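Long-range contacts in geranylgeranyl pyrophosphate synthase (PDB 3LMD), which probably builds long-chain prenyl diphosphates for isoprenoid biosynthesis by magnesium-dependent condensation of isopentenyl diphosphate onto an allylic diphosphate: residues T107-M118 / F165-Q176; I196-A205 / K226-Q237. All blocks are in the same frame, centred on the assembly; numbering follows the deposited sequence. Where two conformers were deposited one is given.

Overall arrangement
Both contacts belong to one all-helical domain of the polyprenyl synthetase family, and their centres lie about 14 Å apart. Along the chain they come in series: contact 1 joins helix 95-118 to helix 159-181, and afterwards contact 2 joins helix 188-214 to helix 219-246. The successive helices 159-181 and 188-214 tie them: Leu172 CD2 packs 3.2 Å from Lys199 O and Glu171 makes a long, weak ion pair with Arg197. The four helices pack in that order, with helix 132-157 intervening in sequence between the first two. Contact 1 contains Asp115, a calcium ligand in a crystal structure of this protein, and the nearest side-chain atoms of Asp115 and Thr200 in contact 2 are about 8 Å apart.

Contact 1. Residues T107-M118 / F165-Q176; sequences THLATLYHDDVM and FAETFGELVTGQ
Gln176 NE2 donates to Asp115 OD1 over 2.6 Å in a nearly straight bond (173° at the hydrogen). OD1 lies in the amide plane of Gln176, whereas NE2 stands 71° above the carboxylate plane; the two planes are nearly perpendicular. Gln176 gets there with an extended chain beyond CG, and its NE2 lies 4.2 Å from Met118 CE.

Further toward the N-termini the joint is held by packing, with no hydrogen bond between the segments. Leu172 CD1 touches two threonines one turn apart, 3.8 Å from Thr107 CG2 and 3.7 Å from Thr111 OG1. Thr107 OG1 lies beside the backbone N (chi1 -63°), which leaves CG2 anti to it and facing Leu172; OG1, hydrogen-bonded to Val103 O, lies at the edge of the Phe165 ring, 3.5 Å from CE1. The segment axes stay 11.5 Å apart, so the helices meet through side chains.

Asp115 opens the first DDxxD aspartate-rich motif and binds calcium in a crystal structure of this protein, though no ion is bound to this chain here. With OD1 held by Gln176 and OD2 in a long, weak ion pair with Lys199, the geometry is consistent with Gln176 orienting this metal ligand from the second shell.

Contact 2. Residues I196-A205 / K226-Q237; sequences IREKTGVLIA and KNFGAAVGMIFQ
Ile204 reaches across to helix 226-237 along most of its length. Its CB lies 3.7 Å from Gly229 O, and with CG1 beside the backbone nitrogen (chi1 -62°), CG2 falls anti to it, 3.4 Å from the same oxygen. The other branch extends from CG1, so that CD1 settles 3.7 Å from Gly233 CA and 4.2 Å from Phe236 CD2, where it meets the ring obliquely. Phe77 approaches the same ring edge-to-face.

Beside this side chain the backbones touch. Gly201 CA lies 4.2 Å from Gly233 CA, Ala205 CA is 4.0 Å from Gly229 CA, and the axes close to 7.0 Å. At one end Lys226 CA offers a CA-H...O contact to Ala205 O, 3.5 Å long with 156° at the hydrogen, while Ala205 CA makes a more bent one to Lys226 O. At the other end the bent chain of Met234 brings SD against the backbone of Arg197, at the start of a pi-type turn (197-201) where Ile196 O accepts from Thr200 N and Gly201 N. Gln237 packs its CB and CG on Ile196 and gives NE2 to Asp241, part of the second DDxxD sequence.

Small residues four apart on both helices (Gly201 and Ala205, Gly229 and Gly233), with close backbones and CA-H...O contacts, mark a small-xxx-small packing motif in an antiparallel pair crossing at 147° within the all-helical prenyl synthase fold.

Contact 1. Residues T107-M118 / F165-Q176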
loop_
_atom_site.group_PDB
_atom_site.type_symbol
_atom_site.label_atom_id
_atom_site.label_comp_id
_atom_site.label_asym_id
_atom_site.label_seq_id
_atom_site.Cartn_x
_atom_site.Cartn_y
_atom_site.Cartn_z
ATOM N N THR A 107 5.534 4.628 7.430
ATOM C CA THR A 107 5.061 3.237 7.318
ATOM C C THR A 107 4.176 2.861 8.483
ATOM O O THR A 107 3.117 2.229 8.299
ATOM C CB THR A 107 6.252 2.276 7.224
ATOM O OG1 THR A 107 6.983 2.587 6.025
ATOM C CG2 THR A 107 5.769 0.803 7.158
ATOM N N HIS A 108 4.593 3.279 9.678
ATOM C CA HIS A 108 3.764 3.127 10.864
ATOM C C HIS A 108 2.394 3.749 10.668
ATOM O O HIS A 108 1.378 3.113 10.954
ATOM C CB HIS A 108 4.479 3.744 12.099
ATOM C CG HIS A 108 3.614 3.851 13.303
ATOM N ND1 HIS A 108 2.973 2.756 13.857
ATOM C CD2 HIS A 108 3.279 4.919 14.069
ATOM C CE1 HIS A 108 2.276 3.154 14.914
ATOM N NE2 HIS A 108 2.440 4.460 15.057
ATOM N N LEU A 109 2.345 5.007 10.216
ATOM C CA LEU A 109 1.065 5.686 10.021
ATOM C C LEU A 109 0.198 4.999 8.951
ATOM O O LEU A 109 -1.021 4.842 9.140
ATOM C CB LEU A 109 1.280 7.182 9.671
ATOM C CG LEU A 109 1.983 7.954 10.799
ATOM C CD1 LEU A 109 2.342 9.411 10.369
ATOM C CD2 LEU A 109 1.101 7.941 12.082
ATOM N N ALA A 110 0.807 4.590 7.846
ATOM C CA ALA A 110 0.051 3.922 6.756
ATOM C C ALA A 110 -0.653 2.689 7.289
ATOM O O ALA A 110 -1.815 2.435 7.004
ATOM C CB ALA A 110 0.987 3.545 5.590
ATOM N N THR A 111 0.108 1.937 8.060
ATOM C CA THR A 111 -0.318 0.736 8.770
ATOM C C THR A 111 -1.526 0.938 9.657
ATOM O O THR A 111 -2.487 0.156 9.612
ATOM C CB THR A 111 0.888 0.306 9.635
ATOM O OG1 THR A 111 1.525 -0.789 9.001
ATOM C CG2 THR A 111 0.506 0.016 11.083
ATOM N N LEU A 112 -1.474 1.997 10.461
ATOM C CA LEU A 112 -2.602 2.410 11.265
ATOM C C LEU A 112 -3.834 2.730 10.453
ATOM O O LEU A 112 -4.949 2.360 10.820
ATOM C CB LEU A 112 -2.255 3.644 12.105
ATOM C CG LEU A 112 -1.372 3.392 13.327
ATOM C CD1 LEU A 112 -1.025 4.733 14.007
ATOM C CD2 LEU A 112 -2.044 2.428 14.317
ATOM N N TYR A 113 -3.665 3.476 9.377
ATOM C CA TYR A 113 -4.824 3.841 8.577
ATOM C C TYR A 113 -5.503 2.603 8.015
ATOM O O TYR A 113 -6.739 2.518 8.015
ATOM C CB TYR A 113 -4.436 4.837 7.492
ATOM C CG TYR A 113 -3.836 6.082 8.105
ATOM C CD1 TYR A 113 -3.885 6.275 9.490
ATOM C CD2 TYR A 113 -3.222 7.054 7.331
ATOM C CE1 TYR A 113 -3.339 7.407 10.096
ATOM C CE2 TYR A 113 -2.674 8.207 7.926
ATOM C CZ TYR A 113 -2.744 8.373 9.310
ATOM O OH TYR A 113 -2.209 9.492 9.925
ATOM N N HIS A 114 -4.730 1.608 7.573
ATOM C CA HIS A 114 -5.355 0.373 7.067
ATOM C C HIS A 114 -5.908 -0.487 8.201
ATOM O O HIS A 114 -6.932 -1.147 8.052
ATOM C CB HIS A 114 -4.376 -0.447 6.228
ATOM C CG HIS A 114 -4.120 0.128 4.867
ATOM N ND1 HIS A 114 -4.592 1.365 4.476
ATOM C CD2 HIS A 114 -3.436 -0.366 3.809
ATOM C CE1 HIS A 114 -4.211 1.605 3.230
ATOM N NE2 HIS A 114 -3.510 0.568 2.803
ATOM N N ASP A 115 -5.215 -0.500 9.328
ATOM C CA ASP A 115 -5.725 -1.187 10.522
ATOM C C ASP A 115 -7.048 -0.639 10.989
ATOM O O ASP A 115 -7.952 -1.405 11.304
ATOM C CB ASP A 115 -4.756 -1.046 11.688
ATOM C CG ASP A 115 -3.879 -2.231 11.837
ATOM O OD1 ASP A 115 -4.179 -3.256 11.195
ATOM O OD2 ASP A 115 -2.893 -2.146 12.607
ATOM N N ASP A 116 -7.139 0.680 11.108
ATOM C CA ASP A 116 -8.351 1.327 11.612
ATOM C C ASP A 116 -9.582 0.997 10.755
ATOM O O ASP A 116 -10.684 0.827 11.279
ATOM C CB ASP A 116 -8.164 2.844 11.740
ATOM C CG ASP A 116 -7.136 3.235 12.820
ATOM O OD1 ASP A 116 -6.550 2.345 13.493
ATOM O OD2 ASP A 116 -6.912 4.454 12.993
ATOM N N VAL A 117 -9.401 0.892 9.445
ATOM C CA VAL A 117 -10.516 0.542 8.560
ATOM C C VAL A 117 -11.050 -0.873 8.824
ATOM O O VAL A 117 -12.241 -1.144 8.684
ATOM C CB VAL A 117 -10.132 0.692 7.076
ATOM C CG1 VAL A 117 -11.128 -0.039 6.185
ATOM C CG2 VAL A 117 -10.071 2.153 6.705
ATOM N N MET A 118 -10.166 -1.770 9.234
ATOM C CA MET A 118 -10.567 -3.131 9.559
ATOM C C MET A 118 -11.117 -3.322 10.983
ATOM O O MET A 118 -12.129 -3.990 11.172
ATOM C CB MET A 118 -9.408 -4.067 9.258
ATOM C CG MET A 118 -8.932 -3.819 7.849
ATOM S SD MET A 118 -7.651 -4.925 7.289
ATOM C CE MET A 118 -6.455 -4.738 8.599
ATOM N N PHE A 165 12.823 -2.659 3.591
ATOM C CA PHE A 165 11.418 -2.226 3.660
ATOM C C PHE A 165 10.474 -3.312 3.154
ATOM O O PHE A 165 9.444 -3.614 3.780
ATOM C CB PHE A 165 11.200 -0.934 2.832
ATOM C CG PHE A 165 9.738 -0.587 2.629
ATOM C CD1 PHE A 165 9.043 0.129 3.593
ATOM C CD2 PHE A 165 9.044 -1.061 1.524
ATOM C CE1 PHE A 165 7.678 0.427 3.407
ATOM C CE2 PHE A 165 7.679 -0.783 1.339
ATOM C CZ PHE A 165 6.991 -0.042 2.300
ATOM N N ALA A 166 10.810 -3.908 2.014
ATOM C CA ALA A 166 9.937 -4.923 1.432
ATOM C C ALA A 166 9.683 -6.057 2.439
ATOM O O ALA A 166 8.540 -6.523 2.603
ATOM C CB ALA A 166 10.529 -5.472 0.130
ATOM N N GLU A 167 10.741 -6.473 3.133
ATOM C CA GLU A 167 10.639 -7.542 4.125
ATOM C C GLU A 167 9.844 -7.086 5.325
ATOM O O GLU A 167 8.932 -7.773 5.782
ATOM C CB GLU A 167 12.029 -7.985 4.601
ATOM C CG GLU A 167 11.940 -9.155 5.577
ATOM C CD GLU A 167 13.289 -9.633 6.097
ATOM O OE1 GLU A 167 14.339 -9.194 5.579
ATOM O OE2 GLU A 167 13.285 -10.469 7.029
ATOM N N THR A 168 10.207 -5.923 5.863
ATOM C CA THR A 168 9.502 -5.369 7.015
ATOM C C THR A 168 8.006 -5.152 6.772
ATOM O O THR A 168 7.140 -5.566 7.565
ATOM C CB THR A 168 10.155 -4.021 7.425
ATOM O OG1 THR A 168 11.534 -4.277 7.757
ATOM C CG2 THR A 168 9.431 -3.436 8.599
ATOM N N PHE A 169 7.692 -4.486 5.679
ATOM C CA PHE A 169 6.311 -4.211 5.338
ATOM C C PHE A 169 5.530 -5.517 5.053
ATOM O O PHE A 169 4.415 -5.681 5.522
ATOM C CB PHE A 169 6.246 -3.225 4.156
ATOM C CG PHE A 169 4.852 -2.811 3.807
ATOM C CD1 PHE A 169 4.028 -2.238 4.767
ATOM C CD2 PHE A 169 4.352 -3.019 2.541
ATOM C CE1 PHE A 169 2.732 -1.864 4.461
ATOM C CE2 PHE A 169 3.030 -2.635 2.224
ATOM C CZ PHE A 169 2.232 -2.074 3.197
ATOM N N GLY A 170 6.140 -6.452 4.350
ATOM C CA GLY A 170 5.520 -7.784 4.137
ATOM C C GLY A 170 5.183 -8.480 5.467
ATOM O O GLY A 170 4.104 -9.049 5.638
ATOM N N GLU A 171 6.106 -8.429 6.409
ATOM C CA GLU A 171 5.826 -8.938 7.774
ATOM C C GLU A 171 4.699 -8.233 8.489
ATOM O O GLU A 171 3.870 -8.904 9.130
ATOM C CB GLU A 171 7.073 -8.900 8.671
ATOM C CG GLU A 171 8.103 -9.924 8.252
ATOM C CD GLU A 171 7.544 -11.326 8.349
ATOM O OE1 GLU A 171 7.340 -11.782 9.492
ATOM O OE2 GLU A 171 7.286 -11.960 7.295
ATOM N N LEU A 172 4.674 -6.898 8.420
ATOM C CA LEU A 172 3.618 -6.134 9.080
ATOM C C LEU A 172 2.284 -6.532 8.510
ATOM O O LEU A 172 1.319 -6.677 9.247
ATOM C CB LEU A 172 3.763 -4.607 8.862
ATOM C CG LEU A 172 4.766 -3.739 9.618
ATOM C CD1 LEU A 172 4.871 -2.367 8.974
ATOM C CD2 LEU A 172 4.368 -3.564 11.050
ATOM N N VAL A 173 2.218 -6.667 7.185
ATOM C CA VAL A 173 0.961 -7.010 6.532
ATOM C C VAL A 173 0.580 -8.451 6.922
ATOM O O VAL A 173 -0.589 -8.760 7.151
ATOM C CB VAL A 173 1.054 -6.895 4.991
ATOM C CG1 VAL A 173 -0.222 -7.461 4.361
ATOM C CG2 VAL A 173 1.209 -5.398 4.579
ATOM N N THR A 174 1.585 -9.313 7.018
ATOM C CA THR A 174 1.351 -10.718 7.393
ATOM C C THR A 174 0.765 -10.748 8.814
ATOM O O THR A 174 -0.182 -11.479 9.073
ATOM C CB THR A 174 2.639 -11.566 7.291
ATOM O OG1 THR A 174 3.075 -11.575 5.927
ATOM C CG2 THR A 174 2.430 -13.032 7.784
ATOM N N GLY A 175 1.314 -9.942 9.722
ATOM C CA GLY A 175 0.791 -9.877 11.100
ATOM C C GLY A 175 -0.652 -9.427 11.156
ATOM O O GLY A 175 -1.461 -9.988 11.911
ATOM N N GLN A 176 -1.002 -8.393 10.388
ATOM C CA GLN A 176 -2.408 -7.946 10.324
ATOM C C GLN A 176 -3.323 -9.064 9.782
ATOM O O GLN A 176 -4.424 -9.289 10.287
ATOM C CB GLN A 176 -2.537 -6.692 9.422
ATOM C CG GLN A 176 -1.721 -5.481 9.909
ATOM C CD GLN A 176 -1.717 -4.298 8.903
ATOM O OE1 GLN A 176 -0.983 -4.302 7.911
ATOM N NE2 GLN A 176 -2.531 -3.291 9.171
#

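Contact 2. Residues I196-A205 / K226-Q237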
loop_
_atom_site.group_PDB
_atom_site.type_symbol
_atom_site.label_atom_id
_atom_site.label_comp_id
_atom_site.label_asym_id
_atom_site.label_seq_id
_atom_site.Cartn_x
_atom_site.Cartn_y
_atom_site.Cartn_z
ATOM N N ILE A 196 2.214 -10.360 17.526
ATOM C CA ILE A 196 2.950 -9.204 18.065
ATOM C C ILE A 196 4.307 -9.022 17.384
ATOM O O ILE A 196 4.672 -7.907 17.027
ATOM C CB ILE A 196 3.153 -9.291 19.586
ATOM C CG1 ILE A 196 1.809 -9.491 20.284
ATOM C CG2 ILE A 196 3.874 -8.030 20.105
ATOM C CD1 ILE A 196 0.793 -8.472 19.925
ATOM N N ARG A 197 5.034 -10.110 17.182
ATOM C CA ARG A 197 6.338 -10.029 16.485
ATOM C C ARG A 197 6.172 -9.358 15.111
ATOM O O ARG A 197 6.978 -8.499 14.718
ATOM C CB ARG A 197 6.938 -11.424 16.299
ATOM C CG ARG A 197 8.317 -11.436 15.634
ATOM C CD ARG A 197 8.852 -12.893 15.448
ATOM N NE ARG A 197 7.833 -13.763 14.853
ATOM C CZ ARG A 197 7.564 -13.837 13.551
ATOM N NH1 ARG A 197 8.253 -13.099 12.681
ATOM N NH2 ARG A 197 6.595 -14.647 13.118
ATOM N N GLU A 198 5.136 -9.759 14.367
ATOM C CA GLU A 198 4.909 -9.233 13.007
ATOM C C GLU A 198 4.272 -7.852 12.951
ATOM O O GLU A 198 4.735 -6.977 12.219
ATOM C CB GLU A 198 4.068 -10.213 12.176
ATOM C CG GLU A 198 4.809 -11.535 11.954
ATOM C CD GLU A 198 3.878 -12.646 11.492
ATOM O OE1 GLU A 198 2.654 -12.499 11.638
ATOM O OE2 GLU A 198 4.379 -13.680 11.022
ATOM N N LYS A 199 3.210 -7.657 13.716
ATOM C CA LYS A 199 2.499 -6.381 13.710
ATOM C C LYS A 199 3.258 -5.259 14.365
ATOM O O LYS A 199 3.091 -4.091 13.971
ATOM C CB LYS A 199 1.154 -6.483 14.456
ATOM C CG LYS A 199 0.021 -7.106 13.685
ATOM C CD LYS A 199 -1.352 -6.754 14.344
ATOM C CE LYS A 199 -1.772 -5.295 14.149
ATOM N NZ LYS A 199 -3.156 -5.059 14.748
ATOM N N THR A 200 4.037 -5.577 15.397
ATOM C CA THR A 200 4.687 -4.531 16.217
ATOM C C THR A 200 6.224 -4.608 16.264
ATOM O O THR A 200 6.917 -3.592 16.095
ATOM C CB THR A 200 4.201 -4.578 17.688
ATOM O OG1 THR A 200 2.780 -4.382 17.740
ATOM C CG2 THR A 200 4.886 -3.493 18.523
ATOM N N GLY A 201 6.761 -5.793 16.534
ATOM C CA GLY A 201 8.218 -5.908 16.729
ATOM C C GLY A 201 9.007 -5.533 15.484
ATOM O O GLY A 201 10.061 -4.862 15.582
ATOM N N VAL A 202 8.538 -5.968 14.301
ATOM C CA VAL A 202 9.427 -5.885 13.129
ATOM C C VAL A 202 9.699 -4.434 12.748
ATOM O O VAL A 202 10.758 -4.119 12.196
ATOM C CB VAL A 202 8.933 -6.628 11.826
ATOM C CG1 VAL A 202 9.005 -8.142 11.982
ATOM C CG2 VAL A 202 7.533 -6.117 11.390
ATOM N N LEU A 203 8.754 -3.549 13.011
ATOM C CA LEU A 203 8.959 -2.161 12.594
ATOM C C LEU A 203 9.871 -1.405 13.567
ATOM O O LEU A 203 10.621 -0.509 13.163
ATOM C CB LEU A 203 7.630 -1.432 12.439
ATOM C CG LEU A 203 7.652 -0.037 11.806
ATOM C CD1 LEU A 203 8.328 0.022 10.408
ATOM C CD2 LEU A 203 6.150 0.397 11.693
ATOM N N ILE A 204 9.812 -1.761 14.843
ATOM C CA ILE A 204 10.750 -1.172 15.808
ATOM C C ILE A 204 12.157 -1.699 15.511
ATOM O O ILE A 204 13.123 -0.931 15.498
ATOM C CB ILE A 204 10.304 -1.473 17.256
ATOM C CG1 ILE A 204 8.935 -0.826 17.505
ATOM C CG2 ILE A 204 11.301 -0.938 18.279
ATOM C CD1 ILE A 204 8.300 -1.296 18.808
ATOM N N ALA A 205 12.267 -2.998 15.234
ATOM C CA ALA A 205 13.520 -3.602 14.788
ATOM C C ALA A 205 14.047 -2.865 13.560
ATOM O O ALA A 205 15.247 -2.595 13.460
ATOM C CB ALA A 205 13.344 -5.116 14.474
ATOM N N LYS A 226 18.916 -3.854 15.633
ATOM C CA LYS A 226 17.760 -4.492 15.041
ATOM C C LYS A 226 17.115 -5.490 16.036
ATOM O O LYS A 226 15.903 -5.443 16.306
ATOM C CB LYS A 226 18.186 -5.237 13.778
ATOM C CG LYS A 226 16.998 -5.960 13.123
ATOM C CD LYS A 226 17.367 -6.693 11.808
ATOM C CE LYS A 226 18.258 -7.881 12.062
ATOM N NZ LYS A 226 17.936 -8.970 11.084
ATOM N N ASN A 227 17.938 -6.384 16.583
ATOM C CA ASN A 227 17.437 -7.451 17.462
ATOM C C ASN A 227 16.923 -6.869 18.766
ATOM O O ASN A 227 15.949 -7.364 19.365
ATOM C CB ASN A 227 18.548 -8.474 17.733
ATOM C CG ASN A 227 18.877 -9.346 16.515
ATOM O OD1 ASN A 227 18.184 -9.336 15.507
ATOM N ND2 ASN A 227 19.951 -10.104 16.623
ATOM N N PHE A 228 17.570 -5.799 19.228
ATOM C CA PHE A 228 17.118 -5.133 20.436
ATOM C C PHE A 228 15.727 -4.526 20.200
ATOM O O PHE A 228 14.841 -4.627 21.034
ATOM C CB PHE A 228 18.093 -4.006 20.834
ATOM C CG PHE A 228 17.612 -3.196 22.011
ATOM C CD1 PHE A 228 17.722 -3.701 23.294
ATOM C CD2 PHE A 228 17.033 -1.938 21.823
ATOM C CE1 PHE A 228 17.271 -2.965 24.400
ATOM C CE2 PHE A 228 16.572 -1.210 22.890
ATOM C CZ PHE A 228 16.710 -1.719 24.199
ATOM N N GLY A 229 15.542 -3.895 19.052
ATOM C CA GLY A 229 14.224 -3.308 18.734
ATOM C C GLY A 229 13.149 -4.401 18.669
ATOM O O GLY A 229 12.024 -4.194 19.137
ATOM N N ALA A 230 13.461 -5.558 18.092
ATOM C CA ALA A 230 12.471 -6.655 18.072
ATOM C C ALA A 230 12.050 -7.073 19.481
ATOM O O ALA A 230 10.843 -7.245 19.773
ATOM C CB ALA A 230 13.001 -7.877 17.289
ATOM N N ALA A 231 13.035 -7.204 20.366
ATOM C CA ALA A 231 12.776 -7.663 21.733
ATOM C C ALA A 231 11.972 -6.623 22.509
ATOM O O ALA A 231 11.038 -6.956 23.240
ATOM C CB ALA A 231 14.116 -7.985 22.446
ATOM N N VAL A 232 12.331 -5.353 22.331
ATOM C CA VAL A 232 11.606 -4.269 22.973
ATOM C C VAL A 232 10.141 -4.177 22.496
ATOM O O VAL A 232 9.233 -3.923 23.288
ATOM C CB VAL A 232 12.325 -2.934 22.728
ATOM C CG1 VAL A 232 11.336 -1.789 22.656
ATOM C CG2 VAL A 232 13.327 -2.725 23.826
ATOM N N GLY A 233 9.921 -4.395 21.216
ATOM C CA GLY A 233 8.523 -4.443 20.681
ATOM C C GLY A 233 7.696 -5.481 21.425
ATOM O O GLY A 233 6.522 -5.236 21.755
ATOM N N MET A 234 8.280 -6.663 21.659
ATOM C CA MET A 234 7.578 -7.707 22.431
ATOM C C MET A 234 7.288 -7.238 23.859
ATOM O O MET A 234 6.177 -7.408 24.365
ATOM C CB MET A 234 8.387 -9.030 22.449
ATOM C CG MET A 234 8.669 -9.668 21.057
ATOM S SD MET A 234 7.139 -10.177 20.148
ATOM C CE MET A 234 6.169 -10.890 21.570
ATOM N N ILE A 235 8.298 -6.674 24.521
ATOM C CA ILE A 235 8.139 -6.175 25.878
ATOM C C ILE A 235 7.030 -5.135 25.946
ATOM O O ILE A 235 6.149 -5.226 26.807
ATOM C CB ILE A 235 9.459 -5.604 26.406
ATOM C CG1 ILE A 235 10.488 -6.733 26.578
ATOM C CG2 ILE A 235 9.252 -4.814 27.718
ATOM C CD1 ILE A 235 11.929 -6.174 26.847
ATOM N N PHE A 236 7.033 -4.163 25.031
ATOM C CA PHE A 236 5.991 -3.109 25.069
ATOM C C PHE A 236 4.584 -3.694 25.055
ATOM O O PHE A 236 3.727 -3.276 25.818
ATOM C CB PHE A 236 6.116 -2.147 23.865
ATOM C CG PHE A 236 7.288 -1.188 23.958
ATOM C CD1 PHE A 236 7.946 -0.986 25.145
ATOM C CD2 PHE A 236 7.706 -0.475 22.846
ATOM C CE1 PHE A 236 9.030 -0.101 25.229
ATOM C CE2 PHE A 236 8.781 0.403 22.927
ATOM C CZ PHE A 236 9.437 0.585 24.124
ATOM N N GLN A 237 4.338 -4.620 24.131
ATOM C CA GLN A 237 2.989 -5.134 23.936
ATOM C C GLN A 237 2.561 -6.066 25.095
ATOM O O GLN A 237 1.427 -6.012 25.534
ATOM C CB GLN A 237 2.890 -5.895 22.609
ATOM C CG GLN A 237 1.443 -6.292 22.290
ATOM C CD GLN A 237 0.557 -5.057 22.150
ATOM O OE1 GLN A 237 0.743 -4.280 21.227
ATOM N NE2 GLN A 237 -0.369 -4.844 23.098
#